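Long-range contacts in uncharacterized protein lp_0118 (Lactobacillus plantarum, PDB 3K2Y), which is of uncharacterised function but carries a HIRAN domain and probably binds nucleic acid and perhaps zinc: residues T12-R17 / Y62-Q67; N48-W53 / P70-M75; G83-L88 / L95-W100. All blocks are in the same frame, centred on the assembly; numbering follows the deposited sequence.

In the fold
The HIRAN domain of this protein is built on six antiparallel strands closed into a barrel, and the three contacts sample its construction. Contact 1 pairs strand 4-14 with strand 59-63, contact 2 lays helix 68-76 against strand 50-53, through Ile50, and the loop leading into it, and contact 3 is the hairpin of strands 80-87 and 96-103. Along the chain the segments of contacts 1 and 2 alternate, whereas contact 3 opens after both have closed. Their centres lie about 11 to 14 Å apart. Strand 4-14 sits between the partners of contacts 1 and 3, with Val13 N probably hydrogen-bonded to Leu95 O, so both contacts belong to one continuous barrel wall.

Contact 1 (T12-R17 / Y62-Q67); sequences TVVGER and YIARYQ
Two neighbouring strands of the HIRAN barrel, 4-14 and 59-63, run antiparallel here; strand 59-63 ends after Ile63, where the chain turns off while strand 4-14 runs on alongside. Val14 and Tyr62 form a hydrogen-bonded pair: Val14 N donates to Tyr62 O at 2.8 Å, and Tyr62 N returns the bond to Val14 O at 2.9 Å, both lying in the planes of their carbonyls. Val13 and Ile63 follow as a non-hydrogen-bonded pair. Past the end of strand 59-63 the ladder continues through Ala64 N, which donates to Thr12 O at 3.0 Å almost along the C=O axis. The next rung is a side chain. With CG anti to its own carbonyl carbon and the chain extended beyond it, Gln67 brings OE1 to Thr12 N at 2.7 Å; the bond is nearly straight, 170° at the hydrogen, and uses an in-plane lone pair. A side-chain amide thus takes the place of a strand carbonyl where the backbone turns away, the turn itself being held by Gln67 N bonding to Ala64 O. On the face carrying Val14 and Tyr62, Val14 CG1 rests on Ala64 CB at 4.1 Å. Tyr62 ends in hydrogen bonds to Lys59 and Glu40 and packs on Tyr45 of the second subunit. Val13 and Ile63 point to the other face, where both meet Val52 of strand 50-53, while strand 96-103 flanks strand 4-14 on its other edge.

Contact 2 (N48-W53 / P70-M75); sequences NAISVW and PYATLM
Ile50 drives its CD1 methyl against helix 68-76, where it meets Tyr71, Ala72 and Met75 together. Its CG1 lies anti to the carbonyl carbon (chi1 -61°) and the chain runs on extended, so that the tip reaches the helix backbone: CD1 comes within 3.8 Å of Ala72 N and 3.9 Å of Tyr71 CB. Met75 arrives from the next turn, tip to tip with Ile50. With CG anti to the carbonyl carbon and the chain then extended, Met75 brings SD to 3.7 Å from Ile50 CD1. The bend at chi3 (84°) then sets CE, 4.2 Å from Ile50 CG2, so the thioether spans both branches of the isoleucine. Tyr71 contributes its CB, while its ring leads away to Leu8, Asp9 and Val11 of strand 4-14. Beside this apolar patch, Ala72 turns its methyl toward the loop before strand 50-53. The amide of Asn48 lies against it, with ND2 3.3 Å from Ala72 CB. A water then joins the two segments, donating to Thr73 OG1 at 2.8 Å and accepting a weak bond from Asn48 ND2 at 3.0 Å. The helix crosses the strand at nearly a right angle, 87°, with the axes 10.6 Å apart. The chemistry is accordingly divided: isoleucine, alanine and methionine contacts carry the helix against the barrel strand, and direct polar bonding gives way to a single water bridge at the margin.

Contact 3 (G83-L88 / L95-W100); sequences GIVTVL and LELMLW
Five backbone hydrogen bonds join residues 83-88 to 95-100, and their pattern changes midway. Ile84 and Met98 form a reciprocal pair: Met98 N reaches Ile84 O at 3.1 Å in the carbonyl plane, whereas Ile84 N approaches Met98 O at 3.2 Å from above that plane. The same Ile84 O also receives a CA-H...O contact from Leu97. Farther along, one acceptor serves two donors. Glu96 O takes Thr86 N at 2.8 Å and Val87 N at 3.3 Å, both above its carbonyl plane, and Glu96 N answers to Val87 O at 3.0 Å. The Glu96 carboxylate, at the end of an extended chain, bonds His94 through OE2, while Thr86 CG2 packs on Glu96 CB at 3.6 Å. Trp100 NE1 has no modelled partner although the contact buries it; Ile84 CD1 lies 3.6 Å from that nitrogen, an apolar neighbour for a polar atom. The buried side chains of Val85 and Leu95 cross at about a right angle, CG1 of Val85 3.8 Å from CD2 of Leu95. Thr86 and Val87, both set opposite Glu96, make this a classic beta bulge, shifting the register by one residue within an antiparallel beta hairpin of the barrel.

Contact 1 (T12-R17 / Y62-Q67)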
# COMPACT_ATOMS: atom_id res chain seq x y z
N THR A 12 0.61 -2.73 -16.14
CA THR A 12 1.80 -3.30 -15.54
C THR A 12 1.51 -3.60 -14.08
O THR A 12 0.76 -2.87 -13.43
CB THR A 12 2.98 -2.32 -15.62
OG1 THR A 12 3.15 -1.89 -16.97
CG2 THR A 12 4.26 -3.00 -15.13
N VAL A 13 2.08 -4.69 -13.57
CA VAL A 13 1.88 -5.07 -12.18
C VAL A 13 3.15 -4.76 -11.39
O VAL A 13 4.20 -5.34 -11.65
CB VAL A 13 1.56 -6.58 -12.05
CG1 VAL A 13 1.20 -6.90 -10.61
CG2 VAL A 13 0.42 -6.95 -12.98
N VAL A 14 3.03 -3.84 -10.44
CA VAL A 14 4.16 -3.44 -9.62
C VAL A 14 4.01 -3.95 -8.19
O VAL A 14 3.03 -4.63 -7.86
CB VAL A 14 4.29 -1.91 -9.58
CG1 VAL A 14 4.46 -1.37 -10.99
CG2 VAL A 14 3.05 -1.30 -8.94
N GLY A 15 4.98 -3.61 -7.35
CA GLY A 15 4.95 -4.01 -5.96
C GLY A 15 5.35 -5.44 -5.65
O GLY A 15 5.19 -5.89 -4.51
N GLU A 16 5.88 -6.17 -6.63
CA GLU A 16 6.29 -7.56 -6.39
C GLU A 16 7.24 -7.70 -5.21
O GLU A 16 7.05 -8.57 -4.36
CB GLU A 16 6.95 -8.16 -7.64
CG GLU A 16 6.01 -8.42 -8.79
CD GLU A 16 5.83 -7.20 -9.67
OE1 GLU A 16 6.06 -6.08 -9.17
OE2 GLU A 16 5.45 -7.37 -10.84
N ARG A 17 8.25 -6.84 -5.16
CA ARG A 17 9.24 -6.87 -4.08
C ARG A 17 8.62 -6.95 -2.70
O ARG A 17 9.22 -7.49 -1.77
CB ARG A 17 10.16 -5.64 -4.15
CG ARG A 17 9.53 -4.37 -3.61
CD ARG A 17 10.53 -3.23 -3.60
NE ARG A 17 10.96 -2.88 -4.95
CZ ARG A 17 10.17 -2.32 -5.87
NH1 ARG A 17 8.91 -2.04 -5.58
NH2 ARG A 17 10.65 -2.04 -7.07
N TYR A 62 0.20 -5.20 -7.57
CA TYR A 62 -0.87 -4.24 -7.82
C TYR A 62 -0.80 -3.67 -9.22
O TYR A 62 0.24 -3.73 -9.88
CB TYR A 62 -0.78 -3.07 -6.84
CG TYR A 62 -1.18 -3.41 -5.44
CD1 TYR A 62 -0.29 -4.03 -4.56
CD2 TYR A 62 -2.47 -3.15 -4.99
CE1 TYR A 62 -0.68 -4.38 -3.27
CE2 TYR A 62 -2.87 -3.50 -3.71
CZ TYR A 62 -1.98 -4.11 -2.86
OH TYR A 62 -2.39 -4.49 -1.60
N ILE A 63 -1.92 -3.10 -9.67
CA ILE A 63 -1.96 -2.45 -10.98
C ILE A 63 -1.23 -1.14 -10.71
O ILE A 63 -1.52 -0.47 -9.72
CB ILE A 63 -3.41 -2.10 -11.42
CG1 ILE A 63 -4.28 -3.36 -11.48
CG2 ILE A 63 -3.38 -1.38 -12.76
CD1 ILE A 63 -3.99 -4.26 -12.65
N ALA A 64 -0.29 -0.77 -11.58
CA ALA A 64 0.47 0.47 -11.41
C ALA A 64 -0.46 1.65 -11.13
O ALA A 64 -1.52 1.78 -11.74
CB ALA A 64 1.30 0.74 -12.65
N ARG A 65 -0.04 2.51 -10.20
CA ARG A 65 -0.81 3.68 -9.79
C ARG A 65 -1.21 4.62 -10.93
O ARG A 65 -2.25 5.28 -10.86
CB ARG A 65 -0.04 4.46 -8.72
CG ARG A 65 -0.74 5.73 -8.24
CD ARG A 65 0.02 6.37 -7.09
NE ARG A 65 -0.03 5.56 -5.87
CZ ARG A 65 0.67 5.82 -4.77
NH1 ARG A 65 1.48 6.87 -4.72
NH2 ARG A 65 0.56 5.03 -3.71
N TYR A 66 -0.39 4.69 -11.97
CA TYR A 66 -0.69 5.55 -13.11
C TYR A 66 -1.62 4.87 -14.12
O TYR A 66 -1.79 5.34 -15.24
CB TYR A 66 0.61 5.99 -13.80
CG TYR A 66 1.44 4.83 -14.29
CD1 TYR A 66 1.28 4.32 -15.57
CD2 TYR A 66 2.37 4.22 -13.44
CE1 TYR A 66 2.02 3.22 -16.01
CE2 TYR A 66 3.12 3.13 -13.87
CZ TYR A 66 2.94 2.63 -15.14
OH TYR A 66 3.67 1.54 -15.55
N GLN A 67 -2.23 3.75 -13.70
CA GLN A 67 -3.16 3.00 -14.55
C GLN A 67 -4.35 2.54 -13.70
O GLN A 67 -5.19 1.77 -14.15
CB GLN A 67 -2.45 1.76 -15.14
CG GLN A 67 -1.15 2.07 -15.84
CD GLN A 67 -0.49 0.85 -16.45
OE1 GLN A 67 -0.20 -0.13 -15.77
NE2 GLN A 67 -0.23 0.91 -17.76

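Contact 2 (N48-W53 / P70-M75)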
# COMPACT_ATOMS: atom_id res chain seq x y z
N ASN A 48 -7.63 3.69 -4.84
CA ASN A 48 -7.95 3.17 -6.17
C ASN A 48 -7.23 1.86 -6.43
O ASN A 48 -7.33 1.29 -7.52
CB ASN A 48 -7.55 4.18 -7.24
CG ASN A 48 -8.57 5.29 -7.40
OD1 ASN A 48 -8.22 6.46 -7.38
ND2 ASN A 48 -9.83 4.92 -7.58
N ALA A 49 -6.52 1.39 -5.41
CA ALA A 49 -5.75 0.15 -5.46
C ALA A 49 -6.52 -1.04 -6.02
O ALA A 49 -7.72 -1.19 -5.80
CB ALA A 49 -5.22 -0.18 -4.08
N ILE A 50 -5.78 -1.88 -6.74
CA ILE A 50 -6.30 -3.10 -7.33
C ILE A 50 -5.17 -4.12 -7.32
O ILE A 50 -4.23 -4.02 -8.11
CB ILE A 50 -6.73 -2.92 -8.79
CG1 ILE A 50 -7.84 -1.88 -8.90
CG2 ILE A 50 -7.23 -4.24 -9.34
CD1 ILE A 50 -8.19 -1.54 -10.34
N SER A 51 -5.25 -5.08 -6.40
CA SER A 51 -4.23 -6.12 -6.31
C SER A 51 -4.50 -7.21 -7.35
O SER A 51 -5.64 -7.43 -7.76
CB SER A 51 -4.19 -6.72 -4.90
OG SER A 51 -5.48 -7.07 -4.42
N VAL A 52 -3.43 -7.86 -7.79
CA VAL A 52 -3.52 -8.92 -8.78
C VAL A 52 -3.21 -10.25 -8.11
O VAL A 52 -2.40 -10.32 -7.18
CB VAL A 52 -2.53 -8.66 -9.94
CG1 VAL A 52 -2.73 -9.69 -11.04
CG2 VAL A 52 -2.73 -7.24 -10.47
N TRP A 53 -3.87 -11.31 -8.57
CA TRP A 53 -3.67 -12.63 -7.99
C TRP A 53 -3.70 -13.76 -9.01
O TRP A 53 -4.22 -13.60 -10.12
CB TRP A 53 -4.73 -12.90 -6.93
CG TRP A 53 -4.86 -11.84 -5.89
CD1 TRP A 53 -5.36 -10.58 -6.05
CD2 TRP A 53 -4.49 -11.94 -4.51
NE1 TRP A 53 -5.33 -9.90 -4.86
CE2 TRP A 53 -4.81 -10.71 -3.90
CE3 TRP A 53 -3.93 -12.97 -3.72
CZ2 TRP A 53 -4.58 -10.46 -2.54
CZ3 TRP A 53 -3.71 -12.72 -2.37
CH2 TRP A 53 -4.03 -11.48 -1.79
N PRO A 70 -9.07 4.48 -13.98
CA PRO A 70 -10.06 3.92 -14.91
C PRO A 70 -10.72 2.61 -14.47
O PRO A 70 -11.94 2.53 -14.33
CB PRO A 70 -9.26 3.75 -16.20
CG PRO A 70 -8.19 4.80 -16.10
CD PRO A 70 -7.77 4.67 -14.65
N TYR A 71 -9.90 1.58 -14.27
CA TYR A 71 -10.40 0.27 -13.88
C TYR A 71 -11.03 0.29 -12.50
O TYR A 71 -11.99 -0.44 -12.23
CB TYR A 71 -9.26 -0.73 -13.96
CG TYR A 71 -8.60 -0.73 -15.32
CD1 TYR A 71 -9.28 -1.22 -16.44
CD2 TYR A 71 -7.33 -0.20 -15.50
CE1 TYR A 71 -8.71 -1.17 -17.70
CE2 TYR A 71 -6.75 -0.15 -16.77
CZ TYR A 71 -7.44 -0.64 -17.86
OH TYR A 71 -6.87 -0.60 -19.11
N ALA A 72 -10.50 1.14 -11.62
CA ALA A 72 -11.02 1.27 -10.27
C ALA A 72 -12.47 1.73 -10.34
O ALA A 72 -13.33 1.24 -9.60
CB ALA A 72 -10.19 2.27 -9.48
N THR A 73 -12.75 2.66 -11.24
CA THR A 73 -14.09 3.19 -11.42
C THR A 73 -15.02 2.13 -12.02
O THR A 73 -16.17 1.99 -11.59
CB THR A 73 -14.09 4.43 -12.34
OG1 THR A 73 -13.18 5.41 -11.82
CG2 THR A 73 -15.48 5.05 -12.43
N LEU A 74 -14.52 1.39 -13.01
CA LEU A 74 -15.32 0.34 -13.64
C LEU A 74 -15.71 -0.76 -12.66
O LEU A 74 -16.84 -1.25 -12.69
CB LEU A 74 -14.56 -0.28 -14.81
CG LEU A 74 -14.25 0.62 -16.00
CD1 LEU A 74 -13.51 -0.17 -17.07
CD2 LEU A 74 -15.55 1.19 -16.55
N MET A 75 -14.77 -1.16 -11.80
CA MET A 75 -15.02 -2.21 -10.83
C MET A 75 -16.04 -1.75 -9.79
O MET A 75 -16.83 -2.55 -9.29
CB MET A 75 -13.70 -2.65 -10.16
CG MET A 75 -12.80 -3.49 -11.08
SD MET A 75 -11.07 -3.82 -10.56
CE MET A 75 -11.28 -5.25 -9.50
O HOH W 1 -12.26 5.74 -9.21

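Contact 3 (G83-L88 / L95-W100)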
# COMPACT_ATOMS: atom_id res chain seq x y z
N GLY A 83 -7.49 -10.36 -15.80
CA GLY A 83 -6.41 -10.15 -16.73
C GLY A 83 -5.77 -11.41 -17.27
O GLY A 83 -5.96 -12.51 -16.75
N ILE A 84 -5.00 -11.24 -18.34
CA ILE A 84 -4.28 -12.34 -18.96
C ILE A 84 -2.81 -11.93 -19.03
O ILE A 84 -2.48 -10.88 -19.60
CB ILE A 84 -4.83 -12.63 -20.37
CG1 ILE A 84 -6.32 -12.96 -20.27
CG2 ILE A 84 -4.08 -13.80 -20.99
CD1 ILE A 84 -7.00 -13.07 -21.61
N VAL A 85 -1.94 -12.74 -18.44
CA VAL A 85 -0.51 -12.45 -18.45
C VAL A 85 -0.02 -12.24 -19.88
O VAL A 85 -0.06 -13.15 -20.71
CB VAL A 85 0.30 -13.59 -17.80
CG1 VAL A 85 1.77 -13.24 -17.77
CG2 VAL A 85 -0.18 -13.84 -16.38
N THR A 86 0.43 -11.02 -20.16
CA THR A 86 0.90 -10.65 -21.48
C THR A 86 2.43 -10.74 -21.60
O THR A 86 2.95 -11.24 -22.60
CB THR A 86 0.40 -9.22 -21.84
OG1 THR A 86 -0.22 -9.25 -23.12
CG2 THR A 86 1.54 -8.22 -21.83
N VAL A 87 3.13 -10.27 -20.57
CA VAL A 87 4.60 -10.28 -20.52
C VAL A 87 5.04 -10.68 -19.12
O VAL A 87 4.41 -10.27 -18.14
CB VAL A 87 5.17 -8.89 -20.85
CG1 VAL A 87 6.67 -8.87 -20.60
CG2 VAL A 87 4.87 -8.54 -22.28
N LEU A 88 6.11 -11.45 -19.00
CA LEU A 88 6.55 -11.86 -17.67
C LEU A 88 7.91 -11.34 -17.21
O LEU A 88 7.98 -10.71 -16.15
CB LEU A 88 6.56 -13.39 -17.60
CG LEU A 88 7.07 -14.00 -16.29
CD1 LEU A 88 6.16 -13.61 -15.13
CD2 LEU A 88 7.17 -15.51 -16.40
N LEU A 95 5.85 -7.83 -15.00
CA LEU A 95 4.55 -8.43 -15.23
C LEU A 95 3.59 -7.45 -15.87
O LEU A 95 3.26 -6.41 -15.28
CB LEU A 95 3.94 -8.92 -13.91
CG LEU A 95 3.28 -10.30 -13.87
CD1 LEU A 95 2.37 -10.39 -12.66
CD2 LEU A 95 2.48 -10.55 -15.14
N GLU A 96 3.13 -7.78 -17.08
CA GLU A 96 2.18 -6.94 -17.79
C GLU A 96 0.97 -7.80 -18.14
O GLU A 96 1.09 -9.02 -18.30
CB GLU A 96 2.83 -6.35 -19.05
CG GLU A 96 3.95 -5.36 -18.74
CD GLU A 96 4.48 -4.66 -19.98
OE1 GLU A 96 3.68 -4.04 -20.71
OE2 GLU A 96 5.71 -4.72 -20.22
N LEU A 97 -0.19 -7.17 -18.25
CA LEU A 97 -1.41 -7.91 -18.54
C LEU A 97 -2.32 -7.17 -19.51
O LEU A 97 -2.20 -5.96 -19.68
CB LEU A 97 -2.23 -8.14 -17.27
CG LEU A 97 -1.59 -8.39 -15.90
CD1 LEU A 97 -2.67 -8.17 -14.82
CD2 LEU A 97 -1.02 -9.81 -15.82
N MET A 98 -3.22 -7.91 -20.14
CA MET A 98 -4.22 -7.34 -21.04
C MET A 98 -5.50 -7.54 -20.24
O MET A 98 -5.91 -8.68 -20.01
CB MET A 98 -4.30 -8.09 -22.37
CG MET A 98 -5.51 -7.72 -23.23
SD MET A 98 -5.79 -5.94 -23.46
CE MET A 98 -4.52 -5.57 -24.64
N LEU A 99 -6.11 -6.45 -19.80
CA LEU A 99 -7.32 -6.56 -19.00
C LEU A 99 -8.56 -6.80 -19.86
O LEU A 99 -8.65 -6.31 -20.99
CB LEU A 99 -7.51 -5.30 -18.15
CG LEU A 99 -6.39 -5.01 -17.15
CD1 LEU A 99 -6.76 -3.80 -16.31
CD2 LEU A 99 -6.15 -6.23 -16.25
N TRP A 100 -9.49 -7.57 -19.31
CA TRP A 100 -10.73 -7.90 -19.99
C TRP A 100 -11.91 -7.74 -19.05
O TRP A 100 -11.77 -7.83 -17.84
CB TRP A 100 -10.71 -9.35 -20.50
CG TRP A 100 -9.78 -9.60 -21.65
CD1 TRP A 100 -8.42 -9.62 -21.63
CD2 TRP A 100 -10.16 -9.87 -23.01
NE1 TRP A 100 -7.92 -9.88 -22.88
CE2 TRP A 100 -8.97 -10.04 -23.75
CE3 TRP A 100 -11.39 -9.98 -23.67
CZ2 TRP A 100 -8.97 -10.32 -25.12
CZ3 TRP A 100 -11.39 -10.26 -25.04
CH2 TRP A 100 -10.19 -10.42 -25.75